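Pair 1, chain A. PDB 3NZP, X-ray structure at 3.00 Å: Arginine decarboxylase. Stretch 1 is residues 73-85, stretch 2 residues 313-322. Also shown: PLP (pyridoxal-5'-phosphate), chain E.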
# COMPACT_ATOMS: atom_id res chain seq x y z
N PHE A 73 14.38 7.18 39.54
CA PHE A 73 15.59 7.98 39.56
C PHE A 73 15.33 9.40 40.02
O PHE A 73 16.14 10.29 39.79
CB PHE A 73 16.23 8.01 38.18
CG PHE A 73 16.32 6.67 37.54
CD1 PHE A 73 15.20 6.07 36.99
CD2 PHE A 73 17.53 5.99 37.52
CE1 PHE A 73 15.28 4.81 36.43
CE2 PHE A 73 17.61 4.72 36.96
CZ PHE A 73 16.48 4.14 36.41
N GLY A 74 14.20 9.62 40.69
CA GLY A 74 13.88 10.95 41.17
C GLY A 74 14.11 12.03 40.13
O GLY A 74 14.85 12.98 40.37
N TYR A 75 13.46 11.87 38.97
CA TYR A 75 13.58 12.83 37.85
C TYR A 75 12.71 14.07 38.08
O TYR A 75 11.50 13.97 38.26
CB TYR A 75 13.19 12.13 36.54
CG TYR A 75 13.62 12.89 35.29
CD1 TYR A 75 12.71 13.67 34.57
CD2 TYR A 75 14.94 12.85 34.86
CE1 TYR A 75 13.13 14.39 33.44
CE2 TYR A 75 15.36 13.56 33.74
CZ TYR A 75 14.45 14.33 33.04
OH TYR A 75 14.88 15.03 31.94
N LYS A 76 13.31 15.25 38.05
CA LYS A 76 12.57 16.48 38.29
C LYS A 76 11.75 16.95 37.09
O LYS A 76 10.71 17.59 37.25
CB LYS A 76 13.53 17.59 38.75
CG LYS A 76 14.15 17.34 40.13
CD LYS A 76 15.44 18.17 40.37
CE LYS A 76 16.59 17.76 39.41
NZ LYS A 76 17.95 18.39 39.65
N GLY A 77 12.23 16.63 35.89
CA GLY A 77 11.53 17.04 34.68
C GLY A 77 10.19 16.34 34.55
O GLY A 77 9.97 15.29 35.15
N GLY A 78 9.30 16.94 33.77
CA GLY A 78 8.00 16.35 33.58
C GLY A 78 7.94 15.47 32.35
O GLY A 78 8.89 15.41 31.56
N PHE A 79 6.81 14.78 32.19
CA PHE A 79 6.57 13.89 31.06
C PHE A 79 5.26 14.17 30.38
O PHE A 79 4.27 14.50 31.02
CB PHE A 79 6.58 12.44 31.52
CG PHE A 79 6.04 11.48 30.51
CD1 PHE A 79 4.70 11.09 30.54
CD2 PHE A 79 6.87 10.96 29.53
CE1 PHE A 79 4.20 10.19 29.61
CE2 PHE A 79 6.38 10.06 28.59
CZ PHE A 79 5.04 9.67 28.63
N ASN A 80 5.24 14.02 29.06
CA ASN A 80 4.04 14.25 28.27
C ASN A 80 4.03 13.38 27.02
O ASN A 80 5.05 13.24 26.34
CB ASN A 80 3.94 15.71 27.89
CG ASN A 80 2.57 16.29 28.19
OD1 ASN A 80 2.40 17.02 29.17
ND2 ASN A 80 1.58 15.94 27.36
N ALA A 81 2.86 12.82 26.73
CA ALA A 81 2.66 11.96 25.56
C ALA A 81 1.88 12.67 24.47
O ALA A 81 0.94 13.42 24.74
CB ALA A 81 1.93 10.70 25.97
N VAL A 82 2.27 12.44 23.23
CA VAL A 82 1.57 13.05 22.11
C VAL A 82 1.21 11.98 21.09
O VAL A 82 1.98 11.03 20.87
CB VAL A 82 2.43 14.12 21.44
CG1 VAL A 82 1.62 14.86 20.40
CG2 VAL A 82 2.93 15.11 22.48
N TYR A 83 0.03 12.10 20.47
CA TYR A 83 -0.40 11.11 19.49
C TYR A 83 -0.31 11.56 18.04
O TYR A 83 -1.07 12.40 17.58
CB TYR A 83 -1.84 10.67 19.74
CG TYR A 83 -2.35 9.77 18.63
CD1 TYR A 83 -3.32 10.21 17.73
CD2 TYR A 83 -1.86 8.47 18.46
CE1 TYR A 83 -3.79 9.39 16.70
CE2 TYR A 83 -2.32 7.65 17.43
CZ TYR A 83 -3.29 8.12 16.56
OH TYR A 83 -3.76 7.31 15.54
N PRO A 84 0.62 10.96 17.29
CA PRO A 84 0.75 11.34 15.90
C PRO A 84 -0.45 10.80 15.13
O PRO A 84 -0.62 9.58 14.98
CB PRO A 84 2.07 10.69 15.50
CG PRO A 84 2.10 9.45 16.33
CD PRO A 84 1.58 9.91 17.66
N LEU A 85 -1.30 11.71 14.67
CA LEU A 85 -2.50 11.36 13.93
C LEU A 85 -2.19 10.52 12.70
O LEU A 85 -3.00 9.69 12.29
CB LEU A 85 -3.26 12.61 13.52
CG LEU A 85 -4.01 13.31 14.65
CD1 LEU A 85 -4.33 14.74 14.22
CD2 LEU A 85 -5.29 12.54 15.01
N LEU A 313 19.41 22.00 33.70
CA LEU A 313 18.05 21.61 34.07
C LEU A 313 17.55 20.33 33.40
O LEU A 313 17.59 20.21 32.18
CB LEU A 313 17.10 22.76 33.72
CG LEU A 313 15.63 22.41 33.84
CD1 LEU A 313 15.30 22.17 35.30
CD2 LEU A 313 14.80 23.53 33.26
N GLU A 314 17.09 19.39 34.21
CA GLU A 314 16.55 18.14 33.66
C GLU A 314 15.37 18.53 32.77
O GLU A 314 14.40 19.12 33.24
CB GLU A 314 16.07 17.23 34.79
CG GLU A 314 17.19 16.60 35.60
CD GLU A 314 16.67 15.68 36.69
OE1 GLU A 314 17.48 14.94 37.29
OE2 GLU A 314 15.45 15.70 36.95
N PRO A 315 15.45 18.21 31.46
CA PRO A 315 14.40 18.52 30.47
C PRO A 315 13.06 17.81 30.65
O PRO A 315 12.96 16.83 31.38
CB PRO A 315 15.07 18.15 29.15
CG PRO A 315 15.89 16.96 29.55
CD PRO A 315 16.54 17.43 30.83
N ASP A 316 12.04 18.31 29.98
CA ASP A 316 10.72 17.69 30.04
C ASP A 316 10.70 16.64 28.96
O ASP A 316 11.10 16.89 27.83
CB ASP A 316 9.63 18.72 29.81
CG ASP A 316 9.33 19.54 31.05
OD1 ASP A 316 8.86 20.70 30.92
OD2 ASP A 316 9.54 19.02 32.18
N ILE A 317 10.22 15.46 29.31
CA ILE A 317 10.18 14.37 28.35
C ILE A 317 8.92 14.40 27.51
O ILE A 317 7.82 14.47 28.05
CB ILE A 317 10.29 13.03 29.06
CG1 ILE A 317 11.61 12.97 29.84
CG2 ILE A 317 10.17 11.91 28.05
CD1 ILE A 317 11.75 11.75 30.71
N PHE A 318 9.08 14.34 26.19
CA PHE A 318 7.95 14.30 25.26
C PHE A 318 8.12 13.14 24.29
O PHE A 318 9.12 13.09 23.56
CB PHE A 318 7.88 15.59 24.44
CG PHE A 318 6.99 16.64 25.01
CD1 PHE A 318 7.36 17.33 26.15
CD2 PHE A 318 5.78 16.94 24.40
CE1 PHE A 318 6.53 18.32 26.68
CE2 PHE A 318 4.95 17.92 24.93
CZ PHE A 318 5.33 18.61 26.07
N ILE A 319 7.16 12.22 24.26
CA ILE A 319 7.23 11.10 23.32
C ILE A 319 6.03 11.13 22.38
O ILE A 319 4.94 11.55 22.78
CB ILE A 319 7.24 9.72 24.01
CG1 ILE A 319 5.92 9.48 24.71
CG2 ILE A 319 8.34 9.64 25.03
CD1 ILE A 319 5.77 8.09 25.19
N GLU A 320 6.23 10.73 21.13
CA GLU A 320 5.14 10.72 20.16
C GLU A 320 4.92 9.30 19.63
O GLU A 320 4.87 9.06 18.43
CB GLU A 320 5.44 11.68 19.00
CG GLU A 320 5.86 13.09 19.44
CD GLU A 320 6.13 14.04 18.26
OE1 GLU A 320 6.60 13.58 17.20
OE2 GLU A 320 5.89 15.27 18.41
N SER A 321 4.79 8.36 20.57
CA SER A 321 4.57 6.96 20.25
C SER A 321 3.12 6.75 19.88
O SER A 321 2.24 6.78 20.74
CB SER A 321 4.91 6.10 21.45
OG SER A 321 6.19 6.43 21.94
N GLY A 322 2.86 6.55 18.60
CA GLY A 322 1.50 6.33 18.16
C GLY A 322 1.20 4.86 18.00
O GLY A 322 0.20 4.35 18.51
N1 PLP E . 6.74 11.34 15.37
C2 PLP E . 6.91 11.85 14.15
C2A PLP E . 7.54 13.20 14.00
C3 PLP E . 6.47 11.12 13.00
O3 PLP E . 6.63 11.64 11.74
C4 PLP E . 5.87 9.80 13.21
C4A PLP E . 5.40 8.99 12.07
C5 PLP E . 5.72 9.33 14.57
C6 PLP E . 6.19 10.14 15.62
C5A PLP E . 5.09 7.96 14.89
O4P PLP E . 6.09 6.98 15.22
P PLP E . 5.34 5.59 15.56
O1P PLP E . 6.32 4.67 16.17
O2P PLP E . 4.13 5.81 16.58
O3P PLP E . 4.78 4.93 14.21

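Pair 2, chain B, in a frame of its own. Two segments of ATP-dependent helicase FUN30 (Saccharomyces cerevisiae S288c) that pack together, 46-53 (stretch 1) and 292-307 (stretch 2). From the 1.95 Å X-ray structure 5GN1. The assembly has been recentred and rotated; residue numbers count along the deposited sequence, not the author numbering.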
# COMPACT_ATOMS: atom_id res chain seq x y z
N LEU B 46 24.49 -21.77 -0.64
CA LEU B 46 23.29 -20.98 -0.36
C LEU B 46 22.10 -21.92 -0.18
O LEU B 46 21.71 -22.60 -1.13
CB LEU B 46 23.04 -20.00 -1.49
CG LEU B 46 21.88 -19.01 -1.37
CD1 LEU B 46 21.95 -18.22 -0.08
CD2 LEU B 46 21.90 -18.08 -2.57
N PRO B 47 21.49 -21.97 1.00
CA PRO B 47 20.34 -22.85 1.20
C PRO B 47 19.19 -22.44 0.30
O PRO B 47 19.13 -21.28 -0.15
CB PRO B 47 19.99 -22.65 2.68
CG PRO B 47 21.19 -21.95 3.29
CD PRO B 47 21.77 -21.15 2.19
N PRO B 48 18.25 -23.34 0.03
CA PRO B 48 17.17 -23.02 -0.90
C PRO B 48 16.19 -21.99 -0.34
O PRO B 48 16.01 -21.87 0.87
CB PRO B 48 16.47 -24.37 -1.12
CG PRO B 48 16.81 -25.17 0.09
CD PRO B 48 18.20 -24.75 0.47
N LYS B 49 15.56 -21.26 -1.25
CA LYS B 49 14.42 -20.42 -0.94
C LYS B 49 13.13 -21.11 -1.40
O LYS B 49 13.15 -21.99 -2.26
CB LYS B 49 14.56 -19.05 -1.60
CG LYS B 49 14.46 -19.03 -3.11
CD LYS B 49 14.67 -17.62 -3.62
CE LYS B 49 14.40 -17.47 -5.11
NZ LYS B 49 14.93 -16.15 -5.59
N HIS B 50 12.02 -20.73 -0.78
CA HIS B 50 10.71 -21.26 -1.12
C HIS B 50 9.70 -20.12 -1.16
O HIS B 50 9.59 -19.35 -0.20
CB HIS B 50 10.26 -22.33 -0.11
CG HIS B 50 11.23 -23.47 0.05
ND1 HIS B 50 11.39 -24.46 -0.90
CD2 HIS B 50 12.06 -23.79 1.07
CE1 HIS B 50 12.28 -25.33 -0.47
NE2 HIS B 50 12.71 -24.95 0.72
N THR B 51 8.95 -20.01 -2.26
CA THR B 51 7.95 -18.96 -2.42
C THR B 51 6.54 -19.53 -2.29
O THR B 51 6.26 -20.63 -2.77
CB THR B 51 8.12 -18.24 -3.76
OG1 THR B 51 8.05 -19.19 -4.83
CG2 THR B 51 9.47 -17.55 -3.81
N HIS B 52 5.67 -18.79 -1.62
CA HIS B 52 4.31 -19.23 -1.34
C HIS B 52 3.36 -18.08 -1.65
O HIS B 52 3.76 -16.91 -1.67
CB HIS B 52 4.13 -19.64 0.14
CG HIS B 52 5.27 -20.42 0.71
ND1 HIS B 52 5.34 -21.79 0.65
CD2 HIS B 52 6.39 -20.02 1.37
CE1 HIS B 52 6.45 -22.21 1.24
NE2 HIS B 52 7.11 -21.15 1.68
N ILE B 53 2.09 -18.42 -1.86
CA ILE B 53 1.02 -17.44 -2.01
C ILE B 53 0.08 -17.60 -0.82
O ILE B 53 -0.31 -18.73 -0.49
CB ILE B 53 0.24 -17.62 -3.32
CG1 ILE B 53 1.16 -17.51 -4.55
CG2 ILE B 53 -0.98 -16.67 -3.39
CD1 ILE B 53 1.94 -16.25 -4.66
N ALA B 292 13.31 -10.28 -2.41
CA ALA B 292 13.54 -11.51 -1.66
C ALA B 292 15.02 -11.82 -1.51
O ALA B 292 15.45 -12.36 -0.48
CB ALA B 292 12.81 -12.67 -2.33
N ASP B 293 15.84 -11.47 -2.51
CA ASP B 293 17.27 -11.71 -2.43
C ASP B 293 18.01 -10.76 -1.48
O ASP B 293 19.23 -10.87 -1.37
CB ASP B 293 17.90 -11.62 -3.83
CG ASP B 293 17.50 -12.79 -4.72
OD1 ASP B 293 16.91 -13.78 -4.23
OD2 ASP B 293 17.80 -12.72 -5.94
N ARG B 294 17.33 -9.82 -0.81
CA ARG B 294 17.98 -9.13 0.30
C ARG B 294 18.25 -10.11 1.44
O ARG B 294 19.23 -9.96 2.17
CB ARG B 294 17.13 -7.95 0.82
CG ARG B 294 16.82 -6.84 -0.21
CD ARG B 294 18.06 -6.43 -1.00
NE ARG B 294 18.17 -7.18 -2.25
CZ ARG B 294 19.28 -7.30 -2.95
NH1 ARG B 294 20.41 -6.76 -2.50
NH2 ARG B 294 19.28 -7.99 -4.09
N ALA B 295 17.41 -11.13 1.58
CA ALA B 295 17.55 -12.20 2.55
C ALA B 295 18.20 -13.45 1.95
O ALA B 295 19.05 -14.07 2.59
CB ALA B 295 16.18 -12.58 3.12
N HIS B 296 17.81 -13.80 0.72
CA HIS B 296 18.30 -15.02 0.06
C HIS B 296 19.52 -14.64 -0.76
O HIS B 296 19.43 -14.32 -1.94
CB HIS B 296 17.21 -15.65 -0.80
CG HIS B 296 17.70 -16.78 -1.66
ND1 HIS B 296 18.08 -18.00 -1.14
CD2 HIS B 296 17.93 -16.85 -2.99
CE1 HIS B 296 18.50 -18.78 -2.12
NE2 HIS B 296 18.42 -18.10 -3.25
N ARG B 297 20.68 -14.67 -0.10
CA ARG B 297 21.93 -14.26 -0.74
C ARG B 297 23.08 -14.86 0.06
O ARG B 297 22.90 -15.44 1.13
CB ARG B 297 22.04 -12.73 -0.82
CG ARG B 297 22.06 -12.06 0.57
CD ARG B 297 22.04 -10.55 0.49
NE ARG B 297 23.15 -10.00 -0.28
CZ ARG B 297 23.04 -9.56 -1.53
NH1 ARG B 297 21.86 -9.59 -2.16
NH2 ARG B 297 24.10 -9.08 -2.17
N VAL B 298 24.28 -14.69 -0.49
CA VAL B 298 25.48 -15.24 0.13
C VAL B 298 25.62 -14.71 1.55
O VAL B 298 25.48 -13.51 1.79
CB VAL B 298 26.72 -14.92 -0.73
CG1 VAL B 298 27.98 -15.45 -0.08
CG2 VAL B 298 26.55 -15.49 -2.13
N GLY B 299 25.86 -15.61 2.49
CA GLY B 299 25.89 -15.29 3.90
C GLY B 299 24.69 -15.81 4.66
O GLY B 299 24.77 -15.97 5.88
N GLN B 300 23.59 -16.07 3.96
CA GLN B 300 22.40 -16.62 4.58
C GLN B 300 22.65 -18.07 4.99
O GLN B 300 23.16 -18.87 4.19
CB GLN B 300 21.22 -16.54 3.61
CG GLN B 300 19.98 -17.23 4.10
CD GLN B 300 19.38 -16.57 5.34
OE1 GLN B 300 19.46 -17.11 6.44
NE2 GLN B 300 18.75 -15.40 5.16
N THR B 301 22.30 -18.41 6.22
CA THR B 301 22.53 -19.75 6.72
C THR B 301 21.26 -20.58 6.84
O THR B 301 21.35 -21.78 7.10
CB THR B 301 23.21 -19.71 8.10
OG1 THR B 301 22.32 -19.13 9.06
CG2 THR B 301 24.49 -18.88 8.05
N LYS B 302 20.09 -19.99 6.67
CA LYS B 302 18.85 -20.72 6.78
C LYS B 302 18.11 -20.70 5.46
O LYS B 302 18.39 -19.87 4.58
CB LYS B 302 17.98 -20.13 7.90
CG LYS B 302 18.68 -20.07 9.24
CD LYS B 302 17.78 -19.47 10.30
CE LYS B 302 18.49 -19.36 11.65
NZ LYS B 302 17.60 -18.72 12.65
N GLU B 303 17.16 -21.62 5.30
CA GLU B 303 16.25 -21.55 4.16
C GLU B 303 15.37 -20.31 4.30
O GLU B 303 14.96 -19.96 5.41
CB GLU B 303 15.39 -22.82 4.07
CG GLU B 303 16.18 -24.05 3.61
CD GLU B 303 15.33 -25.31 3.44
OE1 GLU B 303 14.08 -25.22 3.39
OE2 GLU B 303 15.92 -26.41 3.34
N VAL B 304 15.12 -19.63 3.19
CA VAL B 304 14.35 -18.39 3.18
C VAL B 304 12.95 -18.68 2.65
O VAL B 304 12.79 -19.27 1.57
CB VAL B 304 15.04 -17.30 2.34
CG1 VAL B 304 14.10 -16.10 2.08
CG2 VAL B 304 16.32 -16.85 3.04
N ASN B 305 11.94 -18.28 3.41
CA ASN B 305 10.55 -18.49 3.03
C ASN B 305 9.93 -17.16 2.64
O ASN B 305 9.99 -16.19 3.40
CB ASN B 305 9.76 -19.14 4.17
CG ASN B 305 10.01 -20.63 4.26
OD1 ASN B 305 10.83 -21.09 5.06
ND2 ASN B 305 9.32 -21.39 3.42
N ILE B 306 9.33 -17.12 1.45
CA ILE B 306 8.80 -15.89 0.87
C ILE B 306 7.31 -16.09 0.64
O ILE B 306 6.90 -17.07 0.03
CB ILE B 306 9.53 -15.54 -0.43
CG1 ILE B 306 11.02 -15.31 -0.17
CG2 ILE B 306 8.91 -14.32 -1.11
CD1 ILE B 306 11.90 -16.06 -1.08
N THR B 307 6.50 -15.16 1.15
CA THR B 307 5.05 -15.26 1.03
C THR B 307 4.50 -13.99 0.41
O THR B 307 4.76 -12.88 0.90
CB THR B 307 4.40 -15.52 2.40
OG1 THR B 307 4.91 -16.75 2.94
CG2 THR B 307 2.86 -15.62 2.28
O HOH W 1 18.16 -19.29 1.65

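In both pairs two short parallel strands lie side by side, 4.7 Å apart at closest approach in pair 1 and 4.6 Å in pair 2, with their directions 17° and 20° apart. Fourteen central residues superpose with an RMSD of 0.8 Å, and the register matches: A:Phe79, A:Asn80 and A:Ala81 bridge A:Ile317, A:Phe318 and A:Ile319, as B:Lys49, B:His50 and B:Thr51 bridge B:Val304, B:Asn305 and B:Ile306.

The backbone ladder follows the same zigzag. A:Asn80 N donates to A:Ile317 O (2.8 Å) and A:Asn80 O accepts from A:Ile319 N (3.1 Å); at the matching position B:His50 N donates to B:Val304 O (2.9 Å) and B:His50 O accepts from B:Ile306 N (2.8 Å). One rung earlier the pairs differ in strength: A:Ile317 N reaches A:Gly78 O at 2.6 Å, whereas B:Val304 N makes only a weak bond to B:Pro48 O at 3.3 Å. A:Gly78 also offers an amide hydrogen, which A:Asp316 OD2 accepts from A:Gly78 N at 2.6 Å. B:Pro48 has none to give; its ring instead lies near the matching acid, with B:Pro48 CG 3.6 Å from B:Glu303 OE2. The longer B:Glu303 also receives a weak hydrogen bond to OE1 from B:His50 NE2 (3.0 Å).

On the face bearing A:Phe79, pair 1 is apolar. The ring edge of A:Phe79 meets both isoleucines, CD2 to A:Ile317 CG2 at 3.7 Å and CZ to A:Ile319 CD1 at 3.9 Å, suiting a buried site. B:Lys49 replaces it where the site is partly exposed: its aliphatic CB lies 4.0 Å from B:Ile306 CD1 and its CD covers one face of the B:His296 ring, while NZ forms a long salt bridge with B:Asp293 OD1 (3.4 Å). B:Leu46 CD2 covers the opposite face of that imidazole.

The other face contrasts aromatic packing with polar pairing. A:Asn80 CB sits over the A:Phe318 ring, 3.8 Å from its centroid, and A:Val82 CG2 approaches A:Phe318 CD2 at 3.9 Å. With B:His52 and B:Asn305 at the positions of A:Val82 and A:Phe318, B:Asn305 ND2 instead donates to B:His52 NE2 at 2.8 Å.

Before the strands, A:Gly77 fits closely: an ideal CB would lie 2.1 Å from A:Pro315 O, a clash. B:Pro47 occupies the matching position with its ring against the other stretch, B:Pro47 CD lying 3.3 Å from B:Gln300 O.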